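PDB 6KNS: putative metal-dependent hydrolase from Bacillus subtilis, which adopts the metallo-beta-lactamase fold, binds zinc and calcium, and is probably a metal-dependent hydrolase, perhaps related to the endoribonucleases that process tRNA 3' ends. Local coordinates for the interface of chains A and B. Numbering follows the deposited sequence. Chains: chain A/B, Putative metal-dependent hydrolase.

The interface of chains A and B. Residues chain A 72-73, 75-76, 78-79; chain B 17, 43, 68-69, 72.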
# COMPACT_ATOMS: atom_id res chain seq x y z
N ALA A 72 -5.29 1.76 -2.68
CA ALA A 72 -4.17 0.85 -2.87
C ALA A 72 -4.16 -0.30 -1.90
O ALA A 72 -3.73 -1.38 -2.28
CB ALA A 72 -2.77 1.60 -2.87
N ASP A 73 -4.58 -0.09 -0.64
CA ASP A 73 -4.55 -1.16 0.35
C ASP A 73 -5.82 -2.04 0.44
O ASP A 73 -5.90 -2.91 1.32
CB ASP A 73 -4.12 -0.66 1.73
CG ASP A 73 -2.60 -0.79 1.99
OD1 ASP A 73 -1.86 -1.48 1.20
OD2 ASP A 73 -2.16 -0.19 3.02
N GLY A 75 -6.77 -4.55 -1.69
CA GLY A 75 -6.35 -5.93 -1.94
C GLY A 75 -5.73 -6.57 -0.72
O GLY A 75 -6.19 -7.62 -0.25
N PRO A 76 -4.69 -5.94 -0.17
CA PRO A 76 -4.11 -6.46 1.05
C PRO A 76 -5.14 -6.58 2.18
O PRO A 76 -5.06 -7.51 2.97
CB PRO A 76 -3.01 -5.45 1.39
CG PRO A 76 -2.63 -4.85 0.05
CD PRO A 76 -3.93 -4.79 -0.72
N GLN A 78 -8.27 -7.43 1.78
CA GLN A 78 -8.97 -8.64 1.43
C GLN A 78 -8.17 -9.86 1.82
O GLN A 78 -8.72 -10.82 2.39
CB GLN A 78 -9.37 -8.65 -0.06
CG GLN A 78 -10.39 -7.53 -0.38
CD GLN A 78 -10.55 -7.30 -1.87
OE1 GLN A 78 -9.62 -7.54 -2.63
NE2 GLN A 78 -11.74 -6.85 -2.29
N PHE A 79 -6.87 -9.84 1.58
CA PHE A 79 -6.07 -10.94 2.07
C PHE A 79 -6.04 -11.01 3.61
O PHE A 79 -6.04 -12.10 4.16
CB PHE A 79 -4.68 -10.90 1.49
CG PHE A 79 -4.58 -11.31 0.03
CD1 PHE A 79 -5.67 -11.85 -0.67
CD2 PHE A 79 -3.34 -11.23 -0.62
CE1 PHE A 79 -5.55 -12.24 -2.02
CE2 PHE A 79 -3.21 -11.63 -1.97
CZ PHE A 79 -4.31 -12.14 -2.65
N GLY B 17 0.97 -11.89 2.61
CA GLY B 17 -0.46 -11.60 2.54
C GLY B 17 -0.84 -10.14 2.77
O GLY B 17 -1.46 -9.51 1.91
N SER B 43 2.40 -4.07 -0.04
CA SER B 43 1.72 -3.10 0.86
C SER B 43 2.72 -2.35 1.76
O SER B 43 3.56 -2.97 2.41
CB SER B 43 0.69 -3.83 1.73
OG SER B 43 -0.18 -2.95 2.42
N HIS B 68 -1.86 -9.34 -4.63
CA HIS B 68 -1.92 -8.00 -4.00
C HIS B 68 -0.74 -7.67 -3.13
O HIS B 68 -0.19 -6.56 -3.16
CB HIS B 68 -3.16 -7.89 -3.12
CG HIS B 68 -4.44 -8.02 -3.85
ND1 HIS B 68 -4.77 -7.22 -4.93
CD2 HIS B 68 -5.47 -8.88 -3.67
CE1 HIS B 68 -5.98 -7.57 -5.36
NE2 HIS B 68 -6.41 -8.58 -4.62
N ASP B 69 -0.32 -8.64 -2.33
CA ASP B 69 0.83 -8.41 -1.44
C ASP B 69 2.19 -8.25 -2.12
O ASP B 69 3.19 -7.95 -1.45
CB ASP B 69 0.86 -9.46 -0.32
CG ASP B 69 1.04 -10.87 -0.85
OD1 ASP B 69 0.34 -11.21 -1.81
OD2 ASP B 69 1.86 -11.62 -0.30
N ALA B 72 0.60 -4.14 -4.56
CA ALA B 72 -0.32 -3.13 -4.06
C ALA B 72 0.17 -1.72 -4.24
O ALA B 72 -0.64 -0.84 -4.46
CB ALA B 72 -0.74 -3.38 -2.55
O HOH W 1 -0.20 -0.77 4.36
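B:His68 lies against the first turns of the chain A helix 74-86 and shows how a two-fold interface can be built from the rim of an active site. It is the variable position before the zinc ligand B:Asp69 in the metallo-beta-lactamase HxHxDH motif, and it turns outward to the partner. Over the centre of one face of its imidazole sits the alpha carbon of A:Gly75, 3.4 Å from the ring centroid, a CH-pi contact made by backbone. The CD2 corner points at a face of the A:Phe79 ring, towards its rim, with CD2 3.6 Å from A:Phe79 CZ; the planes stand 59° apart, an edge-to-face pair. B:His68 CG is anti to its own carbonyl carbon, beside the backbone N, which carries the imidazole out to chain A.

B:Gly17 O and the carboxylate oxygen B:Asp69 OD1 both lie at the edge of the A:Phe79 ring, in its plane, the latter 3.6 Å from A:Phe79 CE2. The other carboxylate oxygen, B:Asp69 OD2, accepts a hydrogen bond from B:Gly17 N at 3.1 Å, tying the glycine segment to the motif.

In the aliphatic packing, A:Pro76 presents its CG to the methyl group of B:Ala72, 3.5 Å from CB, and the same methyl also approaches A:Ala72 O.

A polar contact is made by the hydroxyl B:Ser43 OG, which donates a hydrogen bond to the carboxylate A:Asp73 OD1, modelled at a short 2.5 Å and arriving 38° out of the carboxylate plane. With OG anti to the backbone N (chi1 -168°), the hydroxyl is turned towards A:Asp73. A water 2.9 Å from B:Ser43 OG bridges it to the second carboxylate oxygen, A:Asp73 OD2.

This patch and its twin help to join the two copies of the deposited assembly. The contact brings A:Phe79 against a zinc ligand, and so probably close to the metal centre; if the dimer persists in solution, it could help shape the active-site surroundings.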